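Two-component sensor histidine kinase (Nostoc sp., PDB 6OZB) probably senses light through a GAF domain that binds phycoerythrobilin, as part of a cyanobacterial phytochrome in two-component signalling. Local coordinates at residues Thr49-Ile54 and Asn73-Leu78; Gly147-Val152 and Ser171-Val176; Ala154-Gln159 and Met186-Leu191. The protein carries 1 engineered substitution. One frame throughout, in Å; residues are numbered along the deposited sequence.

Contact 1 of 3, residues Thr49-Ile54 and Asn73-Leu78; sequences TDRVMI and NRLPSL
Asp50 meets the loop through packing with Arg74. The carboxylate carbon of Asp50, CG, lies 3.7 Å from Arg74 CG, so the aliphatic part of the arginine rests on the acid. The charged ends do not meet, since Asp50 OD2 and Arg74 NE are 4.7 Å apart. OD2 is instead hydrogen-bonded to Ser171 OG. Any attraction between the two charges is probably long-range, without a bond.

Arg51 carries the centre of the contact. Its CG is anti to the backbone N (chi1 177°), and the chain bends at chi3 (68°), which sets the direction of NE. The guanidinium is layered between two leucines. Leu75 CD1 sits over the centre of one face, 4.0 Å above the plane. Leu78 CD1 sits over the centre of the opposite face, 3.6 Å above it. Both leucine side chains cross the arginine at about a right angle. At the edge, NH1 donates to the backbone O of Pro76 at 2.8 Å. The carbonyl oxygen lies almost in the guanidinium plane, but the bond is bent, with 143° at the hydrogen. NH2 is hydrogen-bonded to His169 ND1. Asp50 and Arg51 both face His169 in a classic beta bulge.

Met53 closes the contact further along strand 51-57. Its SD lies 3.8 Å from Leu78 CD1 and 4.1 Å from Leu78 CB. Met53 and Leu78 also touch the phycoerythrobilin, so this end forms part of the chromophore pocket.

The chemistry joins a buried charge to apolar neighbours. The leucines cover both faces of the Arg51 guanidinium, while its polar edge finds acceptors. The bond from NH1 and the bond from NH2 together should restrict its rotation, and they tie the loop to the strand and the strand to His169.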
loop_
_atom_site.group_PDB
_atom_site.type_symbol
_atom_site.label_atom_id
_atom_site.label_comp_id
_atom_site.label_asym_id
_atom_site.label_seq_id
_atom_site.Cartn_x
_atom_site.Cartn_y
_atom_site.Cartn_z
ATOM N N THR C 49 11.343 -6.717 -20.589
ATOM C CA THR C 49 12.181 -6.899 -19.418
ATOM C C THR C 49 13.423 -7.724 -19.742
ATOM O O THR C 49 13.482 -8.391 -20.787
ATOM C CB THR C 49 11.387 -7.585 -18.339
ATOM O OG1 THR C 49 10.767 -8.728 -18.923
ATOM C CG2 THR C 49 10.330 -6.645 -17.787
ATOM N N ASP C 50 14.395 -7.722 -18.833
ATOM C CA ASP C 50 15.693 -8.327 -19.119
ATOM C C ASP C 50 15.670 -9.844 -19.176
ATOM O O ASP C 50 16.480 -10.416 -19.872
ATOM C CB ASP C 50 16.730 -7.922 -18.081
ATOM C CG ASP C 50 17.094 -6.440 -18.120
ATOM O OD1 ASP C 50 17.119 -5.824 -19.215
ATOM O OD2 ASP C 50 17.386 -5.903 -17.014
ATOM N N ARG C 51 14.781 -10.485 -18.408
ATOM C CA ARG C 51 14.764 -11.953 -18.309
ATOM C C ARG C 51 13.353 -12.419 -18.004
ATOM O O ARG C 51 12.763 -11.991 -17.014
ATOM C CB ARG C 51 15.754 -12.435 -17.228
ATOM C CG ARG C 51 15.785 -13.964 -16.968
ATOM C CD ARG C 51 16.983 -14.397 -16.104
ATOM N NE ARG C 51 16.878 -13.913 -14.726
ATOM C CZ ARG C 51 17.880 -13.864 -13.857
ATOM N NH1 ARG C 51 19.102 -14.261 -14.192
ATOM N NH2 ARG C 51 17.661 -13.385 -12.639
ATOM N N VAL C 52 12.805 -13.260 -18.888
ATOM C CA VAL C 52 11.504 -13.895 -18.678
ATOM C C VAL C 52 11.744 -15.390 -18.674
ATOM O O VAL C 52 12.495 -15.896 -19.499
ATOM C CB VAL C 52 10.490 -13.504 -19.750
ATOM C CG1 VAL C 52 9.203 -14.308 -19.640
ATOM C CG2 VAL C 52 10.188 -12.021 -19.626
ATOM N N MET C 53 11.135 -16.079 -17.716
ATOM C CA MET C 53 11.318 -17.526 -17.545
ATOM C C MET C 53 9.993 -18.211 -17.315
ATOM O O MET C 53 9.063 -17.604 -16.788
ATOM C CB MET C 53 12.232 -17.805 -16.371
ATOM C CG MET C 53 13.577 -17.146 -16.490
ATOM S SD MET C 53 14.505 -17.333 -14.969
ATOM C CE MET C 53 13.517 -16.338 -13.891
ATOM N N ILE C 54 9.911 -19.478 -17.714
ATOM C CA ILE C 54 8.823 -20.321 -17.260
ATOM C C ILE C 54 9.437 -21.378 -16.346
ATOM O O ILE C 54 10.443 -22.027 -16.679
ATOM C CB ILE C 54 8.044 -20.914 -18.442
ATOM C CG1 ILE C 54 7.307 -19.763 -19.132
ATOM C CG2 ILE C 54 7.075 -22.005 -17.954
ATOM C CD1 ILE C 54 6.418 -20.142 -20.232
ATOM N N ASN C 73 22.116 -10.709 -23.084
ATOM C CA ASN C 73 22.903 -11.304 -21.998
ATOM C C ASN C 73 22.938 -10.424 -20.773
ATOM O O ASN C 73 23.936 -10.391 -20.062
ATOM C CB ASN C 73 24.340 -11.609 -22.449
ATOM C CG ASN C 73 24.384 -12.613 -23.568
ATOM O OD1 ASN C 73 23.817 -13.704 -23.455
ATOM N ND2 ASN C 73 25.038 -12.259 -24.654
ATOM N N ARG C 74 21.869 -9.694 -20.500
ATOM C CA ARG C 74 21.985 -8.682 -19.461
ATOM C C ARG C 74 22.070 -9.305 -18.086
ATOM O O ARG C 74 22.761 -8.774 -17.215
ATOM C CB ARG C 74 20.778 -7.735 -19.468
ATOM C CG ARG C 74 20.748 -6.756 -18.287
ATOM C CD ARG C 74 21.887 -5.713 -18.344
ATOM N NE ARG C 74 21.907 -4.820 -17.172
ATOM C CZ ARG C 74 22.420 -5.125 -15.982
ATOM N NH1 ARG C 74 22.976 -6.312 -15.770
ATOM N NH2 ARG C 74 22.378 -4.240 -14.999
ATOM N N LEU C 75 21.444 -10.467 -17.926
ATOM C CA LEU C 75 21.535 -11.230 -16.681
ATOM C C LEU C 75 21.930 -12.649 -17.030
ATOM O O LEU C 75 21.735 -13.070 -18.163
ATOM C CB LEU C 75 20.206 -11.210 -15.940
ATOM C CG LEU C 75 19.849 -9.877 -15.270
ATOM C CD1 LEU C 75 18.425 -9.968 -14.686
ATOM C CD2 LEU C 75 20.834 -9.489 -14.190
ATOM N N PRO C 76 22.531 -13.379 -16.086
ATOM C CA PRO C 76 22.939 -14.749 -16.395
ATOM C C PRO C 76 21.768 -15.661 -16.658
ATOM O O PRO C 76 20.646 -15.424 -16.227
ATOM C CB PRO C 76 23.676 -15.203 -15.123
ATOM C CG PRO C 76 23.992 -13.977 -14.397
ATOM C CD PRO C 76 22.947 -12.976 -14.730
ATOM N N SER C 77 22.067 -16.748 -17.343
ATOM C CA SER C 77 21.054 -17.726 -17.693
ATOM C C SER C 77 20.775 -18.674 -16.537
ATOM O O SER C 77 21.709 -19.195 -15.894
ATOM C CB SER C 77 21.490 -18.523 -18.909
ATOM O OG SER C 77 20.571 -19.580 -19.126
ATOM N N LEU C 78 19.494 -18.856 -16.242
ATOM C CA LEU C 78 19.075 -19.773 -15.185
ATOM C C LEU C 78 18.431 -21.019 -15.783
ATOM O O LEU C 78 17.991 -21.893 -15.044
ATOM C CB LEU C 78 18.092 -19.087 -14.226
ATOM C CG LEU C 78 18.550 -17.779 -13.588
ATOM C CD1 LEU C 78 17.511 -17.228 -12.616
ATOM C CD2 LEU C 78 19.867 -17.964 -12.877
#

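Contact 2 of 3, residues Gly147-Val152 and Ser171-Val176; sequences GVKSSV and SENRTV
Lys149 packs its aliphatic chain on residues 171-173 of segment 171-176 and has the largest buried surface here. Its extended chain brings CD to 3.3 Å from Ser171 O and close to Asn173 ND2.

Ser171 CA points a hydrogen at Gly147 O, with the two heavy atoms 3.5 Å apart, a CA-H...O contact. A water also joins the two backbones, donating to Gly147 O and to Ser171 O. Gly147 itself ends helix 137-145 in a Schellman motif. The hydroxyl of Ser171 turns to Asp50 OD2.

Ser150 is buried against Arg174. Its OG is anti to the backbone N (chi1 167°) and lies 3.5 Å from Arg174 CG. A second water joins Ser150 OG, at 2.9 Å, to Arg174 NH2, at 3.1 Å. Val176 CG2 lies 3.9 Å above one guanidinium face, toward the rim, with this water in plane at the edge. NH2 also forms a salt bridge with Glu180 on helix 178-201. An alanine in place of Arg174 would probably leave Glu180 without this charge, and the water and Ser150 OG without their arginine neighbour. Further along, Val152 CG2 packs on Val176 CG2 at 3.8 Å.

Lys149 and Ser150 both face His170, a classic beta bulge at the start of strand 150-158 in the antiparallel sheet of the GAF fold, beside the loop leading to the C-terminal helix.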
loop_
_atom_site.group_PDB
_atom_site.type_symbol
_atom_site.label_atom_id
_atom_site.label_comp_id
_atom_site.label_asym_id
_atom_site.label_seq_id
_atom_site.Cartn_x
_atom_site.Cartn_y
_atom_site.Cartn_z
ATOM N N GLY C 147 20.760 -9.556 -8.835
ATOM C CA GLY C 147 20.825 -8.275 -9.521
ATOM C C GLY C 147 19.457 -7.832 -10.043
ATOM O O GLY C 147 19.366 -6.995 -10.938
ATOM N N VAL C 148 18.395 -8.400 -9.483
ATOM C CA VAL C 148 17.022 -8.095 -9.920
ATOM C C VAL C 148 16.434 -6.981 -9.033
ATOM O O VAL C 148 16.451 -7.101 -7.818
ATOM C CB VAL C 148 16.153 -9.320 -9.835
ATOM C CG1 VAL C 148 14.708 -8.987 -10.119
ATOM C CG2 VAL C 148 16.657 -10.380 -10.805
ATOM N N LYS C 149 15.917 -5.921 -9.651
ATOM C CA LYS C 149 15.239 -4.832 -8.944
ATOM C C LYS C 149 13.722 -4.878 -9.079
ATOM O O LYS C 149 12.996 -4.266 -8.276
ATOM C CB LYS C 149 15.768 -3.481 -9.458
ATOM C CG LYS C 149 17.191 -3.207 -8.950
ATOM C CD LYS C 149 17.722 -1.854 -9.343
ATOM C CE LYS C 149 19.154 -1.688 -8.859
ATOM N NZ LYS C 149 19.702 -0.385 -9.313
ATOM N N SER C 150 13.237 -5.628 -10.072
ATOM C CA SER C 150 11.814 -5.783 -10.324
ATOM C C SER C 150 11.506 -7.212 -10.677
ATOM O O SER C 150 12.106 -7.742 -11.624
ATOM C CB SER C 150 11.379 -4.890 -11.501
ATOM O OG SER C 150 10.078 -5.213 -11.976
ATOM N N SER C 151 10.531 -7.800 -9.989
ATOM C CA SER C 151 10.082 -9.154 -10.298
ATOM C C SER C 151 8.567 -9.154 -10.455
ATOM O O SER C 151 7.865 -8.507 -9.677
ATOM C CB SER C 151 10.497 -10.111 -9.198
ATOM O OG SER C 151 9.982 -11.402 -9.422
ATOM N N VAL C 152 8.062 -9.867 -11.459
ATOM C CA VAL C 152 6.616 -10.029 -11.639
ATOM C C VAL C 152 6.354 -11.495 -11.905
ATOM O O VAL C 152 6.997 -12.083 -12.790
ATOM C CB VAL C 152 6.053 -9.190 -12.801
ATOM C CG1 VAL C 152 4.523 -9.338 -12.885
ATOM C CG2 VAL C 152 6.395 -7.731 -12.644
ATOM N N SER C 171 16.580 -5.724 -14.246
ATOM C CA SER C 171 17.745 -5.223 -13.498
ATOM C C SER C 171 17.596 -3.772 -13.037
ATOM O O SER C 171 18.443 -3.244 -12.296
ATOM C CB SER C 171 19.011 -5.325 -14.358
ATOM O OG SER C 171 18.985 -4.383 -15.421
ATOM N N GLU C 172 16.513 -3.134 -13.463
ATOM C CA GLU C 172 16.262 -1.752 -13.128
ATOM C C GLU C 172 14.882 -1.558 -12.555
ATOM O O GLU C 172 13.959 -2.333 -12.826
ATOM C CB GLU C 172 16.440 -0.895 -14.375
ATOM C CG GLU C 172 17.888 -0.936 -14.867
ATOM C CD GLU C 172 18.159 -0.059 -16.066
ATOM O OE1 GLU C 172 17.224 0.607 -16.560
ATOM O OE2 GLU C 172 19.322 -0.051 -16.523
ATOM N N ASN C 173 14.760 -0.498 -11.771
ATOM C CA ASN C 173 13.483 -0.146 -11.156
ATOM C C ASN C 173 12.412 0.061 -12.216
ATOM O O ASN C 173 12.650 0.648 -13.273
ATOM C CB ASN C 173 13.610 1.132 -10.304
ATOM C CG ASN C 173 14.716 1.046 -9.260
ATOM O OD1 ASN C 173 15.591 1.916 -9.186
ATOM N ND2 ASN C 173 14.674 0.007 -8.442
ATOM N N ARG C 174 11.214 -0.440 -11.962
ATOM C CA ARG C 174 10.129 -0.049 -12.842
ATOM C C ARG C 174 8.802 -0.147 -12.140
ATOM O O ARG C 174 8.711 -0.732 -11.067
ATOM C CB ARG C 174 10.128 -0.875 -14.115
ATOM C CG ARG C 174 10.051 -2.335 -13.912
ATOM C CD ARG C 174 10.145 -3.015 -15.277
ATOM N NE ARG C 174 9.514 -4.312 -15.293
ATOM C CZ ARG C 174 8.314 -4.558 -15.811
ATOM N NH1 ARG C 174 7.594 -3.584 -16.359
ATOM N NH2 ARG C 174 7.839 -5.793 -15.773
ATOM N N THR C 175 7.811 0.517 -12.718
ATOM C CA THR C 175 6.430 0.437 -12.239
ATOM C C THR C 175 5.694 -0.581 -13.075
ATOM O O THR C 175 5.989 -0.748 -14.252
ATOM C CB THR C 175 5.704 1.775 -12.328
ATOM O OG1 THR C 175 5.693 2.193 -13.688
ATOM C CG2 THR C 175 6.385 2.823 -11.463
ATOM N N VAL C 176 4.716 -1.249 -12.479
ATOM C CA VAL C 176 3.952 -2.241 -13.194
ATOM C C VAL C 176 2.488 -1.904 -13.085
ATOM O O VAL C 176 1.958 -1.715 -11.991
ATOM C CB VAL C 176 4.236 -3.678 -12.648
ATOM C CG1 VAL C 176 3.387 -4.715 -13.380
ATOM C CG2 VAL C 176 5.696 -4.006 -12.746
HETATM O O HOH W 1 20.462 -4.467 -10.979
HETATM O O HOH W 2 9.875 -7.268 -13.970
#

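Contact 3 of 3, residues Ala154-Gln159 and Met186-Leu191; sequences APIFCQ and MIVDQL
The flat group that meets the helix is the Pro155 carbonyl, whose O has Val188 CG2 3.4 Å away and Val188 CB at 3.6 Å. The proline ring itself packs on Leu162 of strand 161-170. The Phe157 ring forms a cation-pi interaction with Lys100.

Val188 carries most of the contact from the helix. Its CG1 is anti to the carbonyl carbon (chi1 -59°) and lies 3.8 Å from Ile156 CG1. The same methyl comes within 4.1 Å of Ala154 CB. One valine thus touches three consecutive strand residues, at a side chain, a carbonyl and a second side chain. The Ile156 and Val188 side chains cross obliquely.

One turn further on, Leu191 CD1 approaches Ile156 CD1 at 4.2 Å, a looser touch. Ile54 of strand 51-57 packs on both of these residues, and Leu166 packs on Val188. No direct hydrogen bond crosses the contact. A water does the polar work, accepting from Phe157 N at 2.9 Å and donating to Val188 O at 3.1 Å.

The axes of strand 154-158 and helix 186-191 pass 7.6 Å apart and run 22° from parallel. All the touching residues are buried. This is a helix laid on the face of an antiparallel sheet, as in the alpha/beta sandwich of GAF domains.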
loop_
_atom_site.group_PDB
_atom_site.type_symbol
_atom_site.label_atom_id
_atom_site.label_comp_id
_atom_site.label_asym_id
_atom_site.label_seq_id
_atom_site.Cartn_x
_atom_site.Cartn_y
_atom_site.Cartn_z
ATOM N N ALA C 154 3.277 -14.604 -12.328
ATOM C CA ALA C 154 1.908 -15.089 -12.445
ATOM C C ALA C 154 1.915 -16.615 -12.532
ATOM O O ALA C 154 2.705 -17.183 -13.302
ATOM C CB ALA C 154 1.235 -14.507 -13.666
ATOM N N PRO C 155 1.052 -17.277 -11.765
ATOM C CA PRO C 155 1.015 -18.739 -11.755
ATOM C C PRO C 155 0.374 -19.303 -12.997
ATOM O O PRO C 155 -0.515 -18.681 -13.571
ATOM C CB PRO C 155 0.179 -19.067 -10.519
ATOM C CG PRO C 155 -0.698 -17.904 -10.348
ATOM C CD PRO C 155 0.097 -16.710 -10.790
ATOM N N ILE C 156 0.824 -20.497 -13.360
ATOM C CA ILE C 156 0.263 -21.283 -14.451
ATOM C C ILE C 156 -0.411 -22.506 -13.849
ATOM O O ILE C 156 0.209 -23.273 -13.077
ATOM C CB ILE C 156 1.360 -21.715 -15.423
ATOM C CG1 ILE C 156 2.146 -20.511 -15.950
ATOM C CG2 ILE C 156 0.807 -22.535 -16.585
ATOM C CD1 ILE C 156 3.467 -20.908 -16.609
ATOM N N PHE C 157 -1.669 -22.728 -14.221
ATOM C CA PHE C 157 -2.429 -23.863 -13.709
ATOM C C PHE C 157 -2.722 -24.836 -14.833
ATOM O O PHE C 157 -2.778 -24.459 -15.999
ATOM C CB PHE C 157 -3.727 -23.411 -13.045
ATOM C CG PHE C 157 -3.527 -22.785 -11.695
ATOM C CD1 PHE C 157 -3.207 -21.457 -11.578
ATOM C CD2 PHE C 157 -3.625 -23.540 -10.542
ATOM C CE1 PHE C 157 -2.998 -20.894 -10.348
ATOM C CE2 PHE C 157 -3.425 -22.970 -9.305
ATOM C CZ PHE C 157 -3.102 -21.648 -9.213
ATOM N N CYS C 158 -2.885 -26.099 -14.480
ATOM C CA CYS C 158 -3.438 -27.061 -15.416
ATOM C C CYS C 158 -4.608 -27.671 -14.688
ATOM O O CYS C 158 -4.434 -28.385 -13.702
ATOM C CB CYS C 158 -2.402 -28.101 -15.851
ATOM S SG CYS C 158 -3.105 -29.318 -17.044
ATOM N N GLN C 159 -5.807 -27.349 -15.168
ATOM C CA GLN C 159 -7.029 -27.615 -14.425
ATOM C C GLN C 159 -6.900 -26.975 -13.034
ATOM O O GLN C 159 -6.770 -25.750 -12.946
ATOM C CB GLN C 159 -7.297 -29.116 -14.385
ATOM C CG GLN C 159 -7.378 -29.690 -15.804
ATOM C CD GLN C 159 -7.846 -31.130 -15.860
ATOM O OE1 GLN C 159 -7.282 -32.006 -15.209
ATOM N NE2 GLN C 159 -8.880 -31.381 -16.649
ATOM N N MET C 186 -3.497 -13.341 -19.379
ATOM C CA MET C 186 -3.992 -13.944 -20.612
ATOM C C MET C 186 -2.961 -14.933 -21.164
ATOM O O MET C 186 -3.313 -15.976 -21.695
ATOM C CB MET C 186 -4.347 -12.875 -21.643
ATOM C CG MET C 186 -5.427 -11.925 -21.205
ATOM S SD MET C 186 -6.076 -11.002 -22.603
ATOM C CE MET C 186 -4.659 -10.924 -23.709
ATOM N N ILE C 187 -1.689 -14.587 -21.054
ATOM C CA ILE C 187 -0.629 -15.477 -21.502
ATOM C C ILE C 187 -0.587 -16.774 -20.693
ATOM O O ILE C 187 -0.477 -17.866 -21.269
ATOM C CB ILE C 187 0.748 -14.786 -21.437
ATOM C CG1 ILE C 187 0.787 -13.693 -22.516
ATOM C CG2 ILE C 187 1.869 -15.773 -21.631
ATOM C CD1 ILE C 187 1.840 -12.585 -22.254
ATOM N N VAL C 188 -0.673 -16.695 -19.365
ATOM C CA VAL C 188 -0.694 -17.949 -18.610
ATOM C C VAL C 188 -1.996 -18.716 -18.842
ATOM O O VAL C 188 -1.965 -19.944 -18.840
ATOM C CB VAL C 188 -0.435 -17.749 -17.079
ATOM C CG1 VAL C 188 0.932 -17.078 -16.878
ATOM C CG2 VAL C 188 -1.511 -16.968 -16.378
ATOM N N ASP C 189 -3.124 -18.036 -19.089
ATOM C CA ASP C 189 -4.378 -18.728 -19.435
ATOM C C ASP C 189 -4.234 -19.483 -20.761
ATOM O O ASP C 189 -4.715 -20.609 -20.907
ATOM C CB ASP C 189 -5.538 -17.755 -19.551
ATOM C CG ASP C 189 -6.003 -17.210 -18.192
ATOM O OD1 ASP C 189 -5.570 -17.740 -17.140
ATOM O OD2 ASP C 189 -6.787 -16.233 -18.192
ATOM N N GLN C 190 -3.556 -18.866 -21.728
ATOM C CA GLN C 190 -3.346 -19.499 -23.032
ATOM C C GLN C 190 -2.358 -20.663 -22.927
ATOM O O GLN C 190 -2.526 -21.681 -23.588
ATOM C CB GLN C 190 -2.853 -18.470 -24.063
ATOM C CG GLN C 190 -2.755 -19.023 -25.519
ATOM C CD GLN C 190 -4.113 -19.446 -26.080
ATOM O OE1 GLN C 190 -4.928 -18.619 -26.484
ATOM N NE2 GLN C 190 -4.374 -20.747 -26.068
ATOM N N LEU C 191 -1.328 -20.532 -22.099
ATOM C CA LEU C 191 -0.411 -21.652 -21.890
ATOM C C LEU C 191 -1.107 -22.820 -21.208
ATOM O O LEU C 191 -0.866 -23.986 -21.530
ATOM C CB LEU C 191 0.804 -21.216 -21.053
ATOM C CG LEU C 191 1.876 -20.373 -21.727
ATOM C CD1 LEU C 191 2.878 -19.901 -20.674
ATOM C CD2 LEU C 191 2.582 -21.207 -22.816
HETATM O O HOH W 3 -2.789 -20.778 -16.023
#

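Contact 3 is fully buried near the centre of the chain, while contacts 1 and 2 are partly buried and involve loops beside the ends of central strands. All three reach the same sheet. Contacts 2 and 3 share strand 150-158, at successive positions, and their segments alternate along the chain. Contacts 1 and 2 adjoin in space, where Asp50 OD2 meets Ser171 OG and Thr49 packs on Arg174. Contact 1 reaches contact 3 through Ile54, which touches Leu191 and Ile156. The chemistry follows the place. An arginine between leucines serves contact 1, an arginine with bridging waters contact 2, and aliphatic packing with one water contact 3. Contact 1 also includes residues that touch the chromophore.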